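Local coordinates for protein family 88 glycosyl hydrolase (Bacteroides thetaiotaomicron, PDB 5NOA) that probably hydrolyses unsaturated uronic acid ends of plant polysaccharide fragments in a human gut bacterium, at residues K222-R227 with S277-Q282; G202-D207 with R258-S263; N65-F70 with A368-R373; T292-Y297 with F364-C369; H51-W56 with G115-C120. All coordinates share one frame; numbering follows the deposited sequence. Where two conformers were deposited one is given.

Contact 1. Residues K222-R227 with S277-Q282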
# COMPACT_ATOMS: atom_id res chain seq x y z
N LYS A 222 4.60 21.05 9.50
CA LYS A 222 3.51 20.08 9.44
C LYS A 222 4.10 18.68 9.47
O LYS A 222 5.09 18.44 8.77
CB LYS A 222 2.64 20.30 8.22
CG LYS A 222 1.93 21.64 8.21
CD LYS A 222 1.03 21.81 7.00
CE LYS A 222 0.15 23.03 7.13
NZ LYS A 222 -0.71 23.31 5.97
N ASP A 223 3.48 17.76 10.23
CA ASP A 223 4.03 16.43 10.40
C ASP A 223 3.20 15.42 9.61
O ASP A 223 2.11 15.03 10.03
CB ASP A 223 4.02 16.07 11.87
CG ASP A 223 4.65 14.71 12.15
OD1 ASP A 223 5.48 14.22 11.35
OD2 ASP A 223 4.31 14.12 13.22
N PHE A 224 3.74 15.00 8.47
CA PHE A 224 3.11 14.00 7.59
C PHE A 224 3.97 12.76 7.62
O PHE A 224 5.14 12.80 7.27
CB PHE A 224 2.98 14.54 6.17
CG PHE A 224 2.08 15.72 6.07
CD1 PHE A 224 0.71 15.57 6.18
CD2 PHE A 224 2.58 17.01 5.82
CE1 PHE A 224 -0.16 16.64 6.06
CE2 PHE A 224 1.69 18.08 5.70
CZ PHE A 224 0.35 17.90 5.82
N TRP A 225 3.39 11.62 7.98
CA TRP A 225 4.15 10.38 8.11
C TRP A 225 4.32 9.80 6.71
O TRP A 225 3.35 9.54 5.99
CB TRP A 225 3.36 9.42 8.95
CG TRP A 225 4.01 8.14 9.27
CD1 TRP A 225 5.33 7.88 9.41
CD2 TRP A 225 3.34 6.93 9.58
NE1 TRP A 225 5.53 6.57 9.75
CE2 TRP A 225 4.33 5.98 9.93
CE3 TRP A 225 2.02 6.55 9.63
CZ2 TRP A 225 4.05 4.65 10.24
CZ3 TRP A 225 1.72 5.22 9.96
CH2 TRP A 225 2.74 4.32 10.28
N ALA A 226 5.57 9.51 6.35
CA ALA A 226 5.88 9.01 5.02
C ALA A 226 5.17 7.71 4.73
O ALA A 226 4.57 7.58 3.67
CB ALA A 226 7.38 8.83 4.86
N ARG A 227 5.24 6.71 5.61
CA ARG A 227 4.55 5.47 5.28
C ARG A 227 3.06 5.71 5.10
O ARG A 227 2.47 5.14 4.21
CB ARG A 227 4.82 4.34 6.27
CG ARG A 227 4.09 3.08 5.83
CD ARG A 227 4.58 1.76 6.43
NE ARG A 227 4.37 1.63 7.87
CZ ARG A 227 5.33 1.48 8.79
NH1 ARG A 227 6.62 1.57 8.46
NH2 ARG A 227 4.99 1.30 10.07
N SER A 277 9.13 11.86 8.93
CA SER A 277 8.31 13.09 8.85
C SER A 277 8.69 13.75 7.53
O SER A 277 9.82 14.22 7.35
CB SER A 277 8.58 14.02 10.03
OG SER A 277 7.67 15.09 10.07
N MET A 278 7.79 13.71 6.57
CA MET A 278 8.17 14.01 5.17
C MET A 278 8.73 15.40 4.98
O MET A 278 9.60 15.58 4.13
CB MET A 278 6.93 13.86 4.28
CG MET A 278 6.43 12.44 4.18
SD MET A 278 4.80 12.29 3.35
CE MET A 278 5.23 12.75 1.66
N LEU A 279 8.21 16.37 5.75
CA LEU A 279 8.59 17.77 5.61
C LEU A 279 9.62 18.22 6.64
O LEU A 279 9.94 19.39 6.69
CB LEU A 279 7.36 18.67 5.67
CG LEU A 279 6.23 18.35 4.71
CD1 LEU A 279 5.12 19.38 4.84
CD2 LEU A 279 6.67 18.27 3.28
N ASP A 280 10.15 17.31 7.46
CA ASP A 280 11.10 17.70 8.49
C ASP A 280 12.11 16.60 8.69
O ASP A 280 11.91 15.71 9.52
CB ASP A 280 10.39 18.02 9.80
CG ASP A 280 11.34 18.58 10.89
OD1 ASP A 280 12.57 18.56 10.69
OD2 ASP A 280 10.86 19.00 11.97
N ALA A 281 13.18 16.64 7.89
CA ALA A 281 14.20 15.59 7.96
C ALA A 281 14.84 15.47 9.34
O ALA A 281 15.17 14.38 9.76
CB ALA A 281 15.28 15.79 6.91
N GLN A 282 14.96 16.56 10.09
CA GLN A 282 15.64 16.50 11.40
C GLN A 282 14.78 15.90 12.49
O GLN A 282 15.29 15.44 13.51
CB GLN A 282 16.13 17.89 11.84
CG GLN A 282 16.95 18.67 10.83
CD GLN A 282 18.09 17.85 10.27
OE1 GLN A 282 18.22 17.69 9.05
NE2 GLN A 282 18.92 17.32 11.16
O HOH W 1 6.33 16.22 7.88
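Ser277 and Asp223 make the side-chain hydrogen bond of this contact. Ser277 OG donates to Asp223 OD1 at 2.7 Å, on the anti side and 31° out of the carboxylate plane. With CG anti to the backbone N (chi1 -177°), the Asp223 carboxylate reaches the serine, and His215 holds its other oxygen. Among backbone bonds, Met278 N donates to Phe224 O at 2.9 Å. Trp225 and Ser277 form a single beta bridge. A water has four partners: it donates to Lys222 O and Ser277 OG and accepts from Phe224 N and Leu279 N. It thus ties both loops together and satisfies four polar groups. The apolar contacts lie beside these bonds. Leu279 CD1 meets the edge of the Phe224 ring, 3.6 Å from Phe224 CD2. Met278 CG rests 3.8 Å from Ala226 CB. Met278 SD lies 4.0 Å from Phe224 CB. The type I turn from Ser277 to Asp280 brings Met278 and Leu279 to this surface. Trp225 is the N-cap of helix 226-242, and Met278 touches Asp229 on that helix. Leu203 of strand 203-204 packs on Phe224, Met278 and Leu279, and Tyr205 stacks on the Phe224 ring.

Contact 2. Residues G202-D207 with R258-S263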
# COMPACT_ATOMS: atom_id res chain seq x y z
N GLY A 202 -1.17 19.49 0.40
CA GLY A 202 -1.38 18.41 -0.56
C GLY A 202 -0.97 17.04 -0.08
O GLY A 202 -0.66 16.18 -0.88
N LEU A 203 -1.00 16.81 1.24
CA LEU A 203 -0.60 15.53 1.84
C LEU A 203 -1.64 15.15 2.89
O LEU A 203 -2.43 15.98 3.34
CB LEU A 203 0.78 15.69 2.50
CG LEU A 203 1.97 15.93 1.58
CD1 LEU A 203 3.22 16.18 2.38
CD2 LEU A 203 2.21 14.80 0.61
N TYR A 204 -1.63 13.86 3.23
CA TYR A 204 -2.50 13.31 4.25
C TYR A 204 -1.79 13.18 5.59
O TYR A 204 -0.72 12.58 5.70
CB TYR A 204 -2.96 11.90 3.86
CG TYR A 204 -4.03 11.88 2.79
CD1 TYR A 204 -3.66 11.97 1.45
CD2 TYR A 204 -5.36 11.80 3.06
CE1 TYR A 204 -4.58 11.99 0.43
CE2 TYR A 204 -6.31 11.78 2.04
CZ TYR A 204 -5.90 11.92 0.75
OH TYR A 204 -6.81 11.92 -0.28
N TYR A 205 -2.45 13.65 6.63
CA TYR A 205 -2.06 13.31 7.98
C TYR A 205 -2.34 11.83 8.23
O TYR A 205 -3.25 11.25 7.65
CB TYR A 205 -2.83 14.18 8.98
CG TYR A 205 -2.46 15.66 8.89
CD1 TYR A 205 -1.21 16.12 9.33
CD2 TYR A 205 -3.33 16.59 8.37
CE1 TYR A 205 -0.88 17.46 9.25
CE2 TYR A 205 -2.99 17.93 8.25
CZ TYR A 205 -1.77 18.36 8.71
OH TYR A 205 -1.42 19.69 8.59
N ARG A 206 -1.61 11.27 9.16
CA ARG A 206 -1.78 9.85 9.41
C ARG A 206 -3.16 9.49 10.00
O ARG A 206 -3.64 8.37 9.81
CB ARG A 206 -0.65 9.28 10.23
CG ARG A 206 -0.65 9.71 11.66
CD ARG A 206 0.72 9.55 12.26
NE ARG A 206 1.11 8.19 12.49
CZ ARG A 206 2.31 7.79 12.96
NH1 ARG A 206 3.36 8.62 13.26
NH2 ARG A 206 2.52 6.49 13.11
N ASP A 207 -3.72 10.46 10.73
CA ASP A 207 -5.07 10.40 11.31
C ASP A 207 -5.39 11.82 11.79
O ASP A 207 -4.51 12.72 11.74
CB ASP A 207 -5.23 9.32 12.41
CG ASP A 207 -4.34 9.49 13.58
OD1 ASP A 207 -4.37 10.54 14.22
OD2 ASP A 207 -3.62 8.52 13.92
N ARG A 258 -3.18 13.16 -8.53
CA ARG A 258 -2.24 14.12 -9.07
C ARG A 258 -1.75 15.13 -8.04
O ARG A 258 -0.56 15.48 -8.05
CB ARG A 258 -2.85 14.86 -10.26
CG ARG A 258 -3.01 13.94 -11.47
CD ARG A 258 -3.42 14.76 -12.65
NE ARG A 258 -3.70 14.01 -13.83
CZ ARG A 258 -4.80 14.10 -14.56
NH1 ARG A 258 -5.79 14.95 -14.30
NH2 ARG A 258 -4.87 13.33 -15.61
N THR A 259 -2.65 15.60 -7.15
CA THR A 259 -2.23 16.58 -6.14
C THR A 259 -1.27 15.94 -5.13
O THR A 259 -0.22 16.50 -4.77
CB THR A 259 -3.41 17.25 -5.40
OG1 THR A 259 -4.18 16.35 -4.55
CG2 THR A 259 -4.27 17.97 -6.35
N LEU A 260 -1.61 14.75 -4.71
CA LEU A 260 -0.76 14.03 -3.76
C LEU A 260 0.59 13.70 -4.37
O LEU A 260 1.63 13.91 -3.75
CB LEU A 260 -1.48 12.76 -3.32
CG LEU A 260 -0.79 11.90 -2.29
CD1 LEU A 260 -0.52 12.65 -1.02
CD2 LEU A 260 -1.56 10.61 -2.03
N ALA A 261 0.58 13.24 -5.62
CA ALA A 261 1.86 12.96 -6.28
C ALA A 261 2.78 14.16 -6.34
O ALA A 261 3.99 14.07 -6.10
CB ALA A 261 1.62 12.44 -7.69
N LYS A 262 2.19 15.31 -6.64
CA LYS A 262 3.01 16.51 -6.77
C LYS A 262 3.66 16.90 -5.48
O LYS A 262 4.85 17.23 -5.43
CB LYS A 262 2.13 17.65 -7.34
CG LYS A 262 2.87 18.89 -7.78
CD LYS A 262 1.92 19.91 -8.46
CE LYS A 262 2.56 21.27 -8.67
NZ LYS A 262 3.75 21.26 -9.53
N SER A 263 2.88 16.82 -4.41
CA SER A 263 3.42 17.17 -3.09
C SER A 263 4.43 16.14 -2.58
O SER A 263 5.43 16.49 -1.96
CB SER A 263 2.29 17.32 -2.10
OG SER A 263 1.53 18.45 -2.41
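Leu260 has CG anti to the backbone N (chi1 -178°), which swings its methyls from the helix toward residues 202-204. Leu203 has CG anti to its carbonyl carbon (chi1 -68°), and the two leucines cross at about a right angle. Leu260 CD1 lies 3.8 Å from Leu203 CD2. Leu260 CD1 also sits at the edge of the Tyr204 ring, 4.1 Å from Tyr204 CD1. It is 3.5 Å from Gly202 O. Leu260 CA makes a CA-H contact with Gly202 O at 3.6 Å. One turn further along the helix, Ser263 CB lies 3.4 Å from Gly202 O and close to the Leu203 side chain. Gly202 has positive phi (73°), and a CB there would collide with Ser263 OG. No hydrogen bond spans the two segments, which meet here by close fit; a polar tie just beside them is Ser263 OG to Ala201 O. Helix 250-266 thus packs against strand 203-204, which pairs antiparallel with strand 197-198. Helix 226-242 adjoins both: Asp229 bonds Tyr204 N, and Leu233 touches Leu260.

Contact 3. Residues N65-F70 with A368-R373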
# COMPACT_ATOMS: atom_id res chain seq x y z
N ASN A 65 3.60 -10.01 -3.10
CA ASN A 65 3.83 -11.33 -3.69
C ASN A 65 2.94 -11.55 -4.93
O ASN A 65 3.41 -12.06 -5.94
CB ASN A 65 3.60 -12.42 -2.66
CG ASN A 65 3.91 -13.79 -3.20
OD1 ASN A 65 5.01 -14.02 -3.72
ND2 ASN A 65 2.95 -14.72 -3.11
N MET A 66 1.67 -11.16 -4.81
CA MET A 66 0.78 -11.28 -5.93
C MET A 66 1.25 -10.44 -7.09
O MET A 66 1.21 -10.91 -8.25
CB MET A 66 -0.66 -10.98 -5.56
CG MET A 66 -1.29 -12.04 -4.67
SD MET A 66 -1.19 -13.77 -5.23
CE MET A 66 -2.09 -13.72 -6.77
N GLU A 67 1.73 -9.22 -6.83
CA GLU A 67 2.29 -8.41 -7.90
C GLU A 67 3.45 -9.13 -8.60
O GLU A 67 3.55 -9.12 -9.83
CB GLU A 67 2.76 -7.07 -7.34
CG GLU A 67 3.00 -6.01 -8.38
CD GLU A 67 1.75 -5.34 -8.89
OE1 GLU A 67 1.86 -4.65 -9.91
OE2 GLU A 67 0.67 -5.47 -8.27
N ALA A 68 4.35 -9.70 -7.79
CA ALA A 68 5.49 -10.43 -8.36
C ALA A 68 5.03 -11.64 -9.20
O ALA A 68 5.63 -11.92 -10.22
CB ALA A 68 6.43 -10.86 -7.24
N TYR A 69 3.97 -12.32 -8.76
CA TYR A 69 3.42 -13.42 -9.54
C TYR A 69 2.84 -12.92 -10.84
O TYR A 69 3.06 -13.51 -11.90
CB TYR A 69 2.35 -14.19 -8.73
CG TYR A 69 1.79 -15.31 -9.55
CD1 TYR A 69 2.60 -16.38 -9.91
CD2 TYR A 69 0.51 -15.25 -10.07
CE1 TYR A 69 2.12 -17.39 -10.70
CE2 TYR A 69 0.01 -16.28 -10.89
CZ TYR A 69 0.84 -17.33 -11.19
OH TYR A 69 0.36 -18.34 -11.99
N PHE A 70 2.08 -11.83 -10.80
CA PHE A 70 1.52 -11.27 -12.04
C PHE A 70 2.63 -10.89 -13.02
O PHE A 70 2.47 -11.04 -14.24
CB PHE A 70 0.68 -10.04 -11.77
CG PHE A 70 -0.52 -10.28 -10.93
CD1 PHE A 70 -1.12 -11.52 -10.82
CD2 PHE A 70 -1.06 -9.22 -10.22
CE1 PHE A 70 -2.23 -11.70 -10.03
CE2 PHE A 70 -2.18 -9.40 -9.44
CZ PHE A 70 -2.77 -10.64 -9.35
N ALA A 368 9.51 -2.47 -7.37
CA ALA A 368 10.36 -3.18 -8.34
C ALA A 368 9.58 -3.68 -9.53
O ALA A 368 10.04 -3.57 -10.68
CB ALA A 368 11.09 -4.32 -7.65
N CYS A 369 8.39 -4.23 -9.29
CA CYS A 369 7.60 -4.74 -10.39
C CYS A 369 7.24 -3.61 -11.35
O CYS A 369 7.25 -3.79 -12.58
CB CYS A 369 6.36 -5.45 -9.89
SG CYS A 369 6.67 -7.06 -9.09
N GLU A 370 6.82 -2.48 -10.79
CA GLU A 370 6.43 -1.36 -11.64
C GLU A 370 7.63 -0.80 -12.41
O GLU A 370 7.47 -0.36 -13.55
CB GLU A 370 5.71 -0.29 -10.85
CG GLU A 370 4.90 0.64 -11.72
CD GLU A 370 3.79 -0.04 -12.51
OE1 GLU A 370 3.23 -1.10 -12.08
OE2 GLU A 370 3.46 0.46 -13.59
N ARG A 371 8.81 -0.88 -11.81
CA ARG A 371 10.01 -0.48 -12.53
C ARG A 371 10.28 -1.37 -13.73
O ARG A 371 10.66 -0.87 -14.79
CB ARG A 371 11.22 -0.49 -11.62
CG ARG A 371 12.46 -0.03 -12.37
CD ARG A 371 13.54 0.42 -11.48
NE ARG A 371 14.63 1.03 -12.23
CZ ARG A 371 14.65 2.28 -12.68
NH1 ARG A 371 13.68 3.13 -12.47
NH2 ARG A 371 15.72 2.70 -13.34
N VAL A 372 10.11 -2.68 -13.58
CA VAL A 372 10.26 -3.58 -14.73
C VAL A 372 9.34 -3.16 -15.86
O VAL A 372 9.76 -3.11 -17.03
CB VAL A 372 10.03 -5.04 -14.33
CG1 VAL A 372 9.96 -5.95 -15.55
CG2 VAL A 372 11.10 -5.51 -13.39
N ARG A 373 8.09 -2.86 -15.53
CA ARG A 373 7.14 -2.42 -16.54
C ARG A 373 7.59 -1.15 -17.27
O ARG A 373 7.50 -1.04 -18.50
CB ARG A 373 5.73 -2.29 -15.97
CG ARG A 373 5.21 -3.61 -15.39
CD ARG A 373 3.80 -3.49 -14.87
NE ARG A 373 3.35 -4.73 -14.19
CZ ARG A 373 3.27 -4.90 -12.87
NH1 ARG A 373 3.60 -3.95 -11.96
NH2 ARG A 373 2.82 -6.07 -12.43
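Glu67 reaches across to Cys369 and Arg373. Its CB packs on Leu366 of the same facing helix. CG is anti to the backbone N (chi1 -164°) and lies 3.7 Å from Cys369 CB. The chain then bends at chi2 (79°), which turns the carboxylate toward the arginine. At the tip, OE1 stands at the edge of the Arg373 guanidinium. Glu67 OE1 accepts weak hydrogen bonds from Arg373 NH1 at 2.8 Å and Arg373 NH2 at 3.0 Å. The two flat groups are nearly perpendicular, and both arginine nitrogens meet the single oxygen OE1 rather than forming a paired, two-oxygen fit. Arg373 NH1 also bonds Glu370 OE1 at 2.9 Å, meeting it from above the carboxylate plane. The arginine charge probably eases the repulsion between the two glutamates. Asn304 holds Glu370 OE2. Cys369 SG fits 3.6 Å from Ala68 CA. The axes of segments 65-70 and 368-373 approach to 10.0 Å and run 25° from parallel. This is a salt-bridge network between same-sense helices, consistent with neighbours in the inner ring of the six-hairpin alpha/alpha barrel.

Contact 4. Residues T292-Y297 with F364-C369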
# COMPACT_ATOMS: atom_id res chain seq x y z
N THR A 292 9.18 5.36 1.04
CA THR A 292 9.87 5.52 -0.20
C THR A 292 9.45 4.49 -1.24
O THR A 292 9.22 4.82 -2.41
CB THR A 292 11.39 5.43 0.01
OG1 THR A 292 11.79 6.43 0.95
CG2 THR A 292 12.22 5.61 -1.26
N ALA A 293 9.36 3.23 -0.86
CA ALA A 293 8.98 2.16 -1.80
C ALA A 293 7.56 2.35 -2.32
O ALA A 293 7.29 2.21 -3.49
CB ALA A 293 9.16 0.79 -1.16
N PHE A 294 6.62 2.65 -1.42
CA PHE A 294 5.25 2.90 -1.86
C PHE A 294 5.20 4.08 -2.82
O PHE A 294 4.43 4.06 -3.76
CB PHE A 294 4.30 3.14 -0.69
CG PHE A 294 3.89 1.89 0.08
CD1 PHE A 294 3.31 0.82 -0.58
CD2 PHE A 294 4.07 1.81 1.43
CE1 PHE A 294 2.92 -0.33 0.10
CE2 PHE A 294 3.66 0.68 2.14
CZ PHE A 294 3.10 -0.40 1.46
N PHE A 295 5.97 5.14 -2.55
CA PHE A 295 5.99 6.28 -3.45
C PHE A 295 6.59 5.91 -4.80
O PHE A 295 6.13 6.40 -5.83
CB PHE A 295 6.77 7.45 -2.86
CG PHE A 295 6.18 8.04 -1.60
CD1 PHE A 295 4.82 8.27 -1.46
CD2 PHE A 295 7.01 8.45 -0.58
CE1 PHE A 295 4.30 8.86 -0.32
CE2 PHE A 295 6.49 9.03 0.56
CZ PHE A 295 5.14 9.23 0.71
N THR A 296 7.62 5.08 -4.80
CA THR A 296 8.28 4.68 -6.03
C THR A 296 7.32 3.85 -6.86
O THR A 296 7.27 4.01 -8.09
CB THR A 296 9.55 3.92 -5.72
OG1 THR A 296 10.39 4.72 -4.89
CG2 THR A 296 10.36 3.55 -6.92
N TYR A 297 6.52 2.99 -6.23
CA TYR A 297 5.43 2.31 -6.92
C TYR A 297 4.40 3.28 -7.46
O TYR A 297 4.05 3.26 -8.64
CB TYR A 297 4.70 1.31 -6.00
CG TYR A 297 3.45 0.74 -6.62
CD1 TYR A 297 3.53 -0.09 -7.72
CD2 TYR A 297 2.20 1.06 -6.13
CE1 TYR A 297 2.40 -0.62 -8.29
CE2 TYR A 297 1.05 0.54 -6.72
CZ TYR A 297 1.15 -0.30 -7.83
OH TYR A 297 0.03 -0.85 -8.43
N PHE A 364 8.46 -2.92 -1.39
CA PHE A 364 9.61 -3.00 -2.27
C PHE A 364 9.24 -3.77 -3.55
O PHE A 364 9.61 -3.37 -4.66
CB PHE A 364 10.79 -3.65 -1.54
CG PHE A 364 12.06 -3.63 -2.33
CD1 PHE A 364 12.28 -4.58 -3.33
CD2 PHE A 364 13.02 -2.67 -2.08
CE1 PHE A 364 13.44 -4.52 -4.08
CE2 PHE A 364 14.18 -2.63 -2.80
CZ PHE A 364 14.37 -3.55 -3.80
N LEU A 365 8.56 -4.90 -3.39
CA LEU A 365 8.14 -5.68 -4.54
C LEU A 365 7.24 -4.90 -5.47
O LEU A 365 7.39 -4.96 -6.69
CB LEU A 365 7.45 -6.96 -4.11
CG LEU A 365 8.38 -8.00 -3.45
CD1 LEU A 365 7.54 -9.12 -2.86
CD2 LEU A 365 9.38 -8.57 -4.42
N LEU A 366 6.31 -4.11 -4.91
CA LEU A 366 5.47 -3.25 -5.77
C LEU A 366 6.32 -2.29 -6.60
O LEU A 366 6.17 -2.16 -7.82
CB LEU A 366 4.48 -2.44 -4.94
CG LEU A 366 3.40 -3.20 -4.22
CD1 LEU A 366 2.56 -2.20 -3.43
CD2 LEU A 366 2.51 -3.97 -5.17
N ALA A 367 7.23 -1.61 -5.93
CA ALA A 367 8.12 -0.65 -6.61
C ALA A 367 8.93 -1.33 -7.69
O ALA A 367 9.05 -0.81 -8.81
CB ALA A 367 9.00 0.00 -5.61
N ALA A 368 9.51 -2.47 -7.37
CA ALA A 368 10.36 -3.18 -8.34
C ALA A 368 9.58 -3.68 -9.53
O ALA A 368 10.04 -3.57 -10.68
CB ALA A 368 11.09 -4.32 -7.65
N CYS A 369 8.39 -4.23 -9.29
CA CYS A 369 7.60 -4.74 -10.39
C CYS A 369 7.24 -3.61 -11.35
O CYS A 369 7.25 -3.79 -12.58
CB CYS A 369 6.36 -5.45 -9.89
SG CYS A 369 6.67 -7.06 -9.09
O HOH W 2 8.81 1.85 -9.71
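Leu366, Tyr297 and Ala367 lose the most surface here. Tyr297 has CG anti to the backbone N (chi1 172°), and its ring lies against Leu366. Leu366 CB makes an off-centre CH-pi contact, 4.1 Å from the Tyr297 ring centroid. Tyr297 CD1 lies 3.4 Å from Leu366 O. Farther out, Leu366 CD1 lies over one face of the Tyr297 ring, toward its rim, and meets the edge of the Phe294 ring, 4.0 Å from Phe294 CE1. An alanine in place of Tyr297 removes the ring, which would probably open a gap beside Leu366 and leave its CB without the CH-pi partner. Ala367 is the point of closest backbone approach, with its CA 4.0 Å from Tyr297 CA. Ala367 CB lies 3.5 Å from Ala293 O and also touches Thr296. A methyl group suits this tight spot, where the axes of 292-297 and 364-369 come within 7.6 Å and run 30° from parallel. No direct hydrogen bond crosses, but a water donates to both Thr296 O and Ala367 O. Helix 226-242 packs on Phe294 and Tyr297. Helix 310-328 touches Thr296, and helix 29-47 touches Phe364 and Leu365. The pair is thus buried on several sides.

Contact 5. Residues H51-W56 with G115-C120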
# COMPACT_ATOMS: atom_id res chain seq x y z
N HIS A 51 3.00 -20.02 7.42
CA HIS A 51 2.08 -18.91 7.29
C HIS A 51 1.50 -18.51 8.63
O HIS A 51 1.20 -19.32 9.50
CB HIS A 51 0.96 -19.29 6.37
CG HIS A 51 1.43 -19.57 4.99
ND1 HIS A 51 2.04 -18.61 4.22
CD2 HIS A 51 1.44 -20.71 4.25
CE1 HIS A 51 2.42 -19.14 3.07
NE2 HIS A 51 2.05 -20.41 3.06
N GLY A 52 1.25 -17.20 8.74
CA GLY A 52 0.60 -16.61 9.88
C GLY A 52 -0.73 -16.01 9.53
O GLY A 52 -1.30 -16.30 8.49
N ARG A 53 -1.21 -15.15 10.41
CA ARG A 53 -2.58 -14.68 10.34
C ARG A 53 -2.81 -13.73 9.16
O ARG A 53 -1.88 -13.26 8.48
CB ARG A 53 -2.99 -14.05 11.67
CG ARG A 53 -2.21 -12.82 12.06
CD ARG A 53 -2.71 -12.27 13.38
NE ARG A 53 -1.92 -11.12 13.76
CZ ARG A 53 -2.04 -10.48 14.92
NH1 ARG A 53 -2.94 -10.88 15.82
NH2 ARG A 53 -1.24 -9.48 15.15
N SER A 54 -4.10 -13.42 9.01
CA SER A 54 -4.59 -12.64 7.86
C SER A 54 -4.45 -11.13 8.03
O SER A 54 -4.77 -10.40 7.10
CB SER A 54 -6.08 -12.99 7.64
OG SER A 54 -6.87 -12.34 8.66
N PHE A 55 -3.98 -10.68 9.19
CA PHE A 55 -3.88 -9.27 9.56
C PHE A 55 -2.96 -8.49 8.62
O PHE A 55 -2.17 -9.07 7.85
CB PHE A 55 -3.40 -9.20 11.02
CG PHE A 55 -3.64 -7.91 11.76
CD1 PHE A 55 -4.89 -7.33 11.86
CD2 PHE A 55 -2.59 -7.34 12.49
CE1 PHE A 55 -5.09 -6.18 12.62
CE2 PHE A 55 -2.78 -6.20 13.23
CZ PHE A 55 -4.03 -5.62 13.29
N TRP A 56 -3.05 -7.16 8.71
CA TRP A 56 -2.55 -6.28 7.65
C TRP A 56 -1.10 -6.46 7.28
O TRP A 56 -0.76 -6.25 6.13
CB TRP A 56 -2.79 -4.81 8.00
CG TRP A 56 -1.90 -4.30 9.09
CD1 TRP A 56 -2.14 -4.36 10.43
CD2 TRP A 56 -0.61 -3.69 8.93
NE1 TRP A 56 -1.08 -3.83 11.12
CE2 TRP A 56 -0.14 -3.40 10.21
CE3 TRP A 56 0.18 -3.36 7.82
CZ2 TRP A 56 1.10 -2.81 10.43
CZ3 TRP A 56 1.43 -2.78 8.04
CH2 TRP A 56 1.87 -2.53 9.35
N GLY A 115 -10.35 -2.18 8.70
CA GLY A 115 -9.68 -2.39 7.44
C GLY A 115 -8.40 -3.16 7.51
O GLY A 115 -8.04 -3.83 6.51
N ASP A 116 -7.69 -3.12 8.64
CA ASP A 116 -6.51 -3.97 8.76
C ASP A 116 -6.80 -5.47 8.66
O ASP A 116 -5.90 -6.25 8.36
CB ASP A 116 -5.76 -3.66 10.05
CG ASP A 116 -4.89 -2.40 9.99
OD1 ASP A 116 -4.76 -1.82 8.91
OD2 ASP A 116 -4.31 -2.08 11.05
N TYR A 117 -8.06 -5.86 8.89
CA TYR A 117 -8.53 -7.23 8.72
C TYR A 117 -9.28 -7.44 7.43
O TYR A 117 -9.93 -8.50 7.24
CB TYR A 117 -9.33 -7.71 9.94
CG TYR A 117 -8.53 -8.51 10.92
CD1 TYR A 117 -7.81 -9.63 10.51
CD2 TYR A 117 -8.55 -8.16 12.26
CE1 TYR A 117 -7.11 -10.40 11.44
CE2 TYR A 117 -7.86 -8.92 13.18
CZ TYR A 117 -7.15 -10.03 12.77
OH TYR A 117 -6.43 -10.75 13.69
N GLN A 118 -9.19 -6.48 6.51
CA GLN A 118 -9.83 -6.58 5.21
C GLN A 118 -8.88 -6.56 4.03
O GLN A 118 -9.25 -6.95 2.94
CB GLN A 118 -10.87 -5.47 5.09
CG GLN A 118 -11.95 -5.52 6.16
CD GLN A 118 -12.90 -4.37 6.09
OE1 GLN A 118 -12.56 -3.31 5.57
NE2 GLN A 118 -14.10 -4.53 6.68
N ILE A 119 -7.64 -6.11 4.25
CA ILE A 119 -6.68 -6.14 3.15
C ILE A 119 -6.45 -7.55 2.65
O ILE A 119 -6.18 -7.74 1.45
CB ILE A 119 -5.38 -5.40 3.50
CG1 ILE A 119 -4.26 -5.70 2.47
CG2 ILE A 119 -4.90 -5.69 4.91
CD1 ILE A 119 -3.02 -4.82 2.59
N CYS A 120 -6.57 -8.56 3.50
CA CYS A 120 -6.47 -9.94 3.02
C CYS A 120 -7.43 -10.23 1.85
O CYS A 120 -7.11 -11.04 0.99
CB CYS A 120 -6.70 -10.91 4.18
SG CYS A 120 -8.30 -10.82 4.98
O HOH W 3 -6.33 -8.35 6.42
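Phe55 points its edge at the face of Tyr117. Its CD1 lies over the centre of that ring, with the centroids 4.8 Å apart and the planes at 52°. Ser54 OG meets the Tyr117 ring at its edge, 3.4 Å from Tyr117 CE1. Trp56 and Asp116 lie side by side: Asp116 OD2 is 3.2 Å from Trp56 CD1. The Trp56 CG takes the crowded position between N and carbonyl carbon (chi1 72°), which brings the indole alongside the carboxylate. Ile119 CG2 packs 3.7 Å from Trp56 CA. In the next shell, Glu107 O is hydrogen-bonded to Tyr117 OH, and the Glu107 carboxylate pairs with Arg53. An alanine in place of Tyr117 would probably leave the Phe55 edge without its aromatic face and Glu107 O without its hydroxyl partner. A water donates to Ser54 O and Asp116 O and accepts from Cys120 N. With no direct hydrogen bond across, ring packing and this water hold the loops together. The negative charge of Asp116 would probably be drawn to the weakly positive C-H at Trp56 CD1.

Contact 5 opens first along the chain, and its segments alternate with those of contact 3. The segments of contacts 1 and 2 also alternate, and both contacts are nested within the long loop that contact 3 closes. Contacts 3 and 4 share helix 358-377, and their centres lie 9 Å apart. Contacts 1 and 2 touch, with centres 12 Å apart, through residues 204-206 and 223-225. Contact 1 reaches contact 4 through Phe295, which packs on Ala226 and Met278. Contact 5 stands apart, about 20 Å from contact 4 between centres. Contact 3 joins helix 56-72 to the last helix, 358-377, consistent with closure of an alpha/alpha barrel.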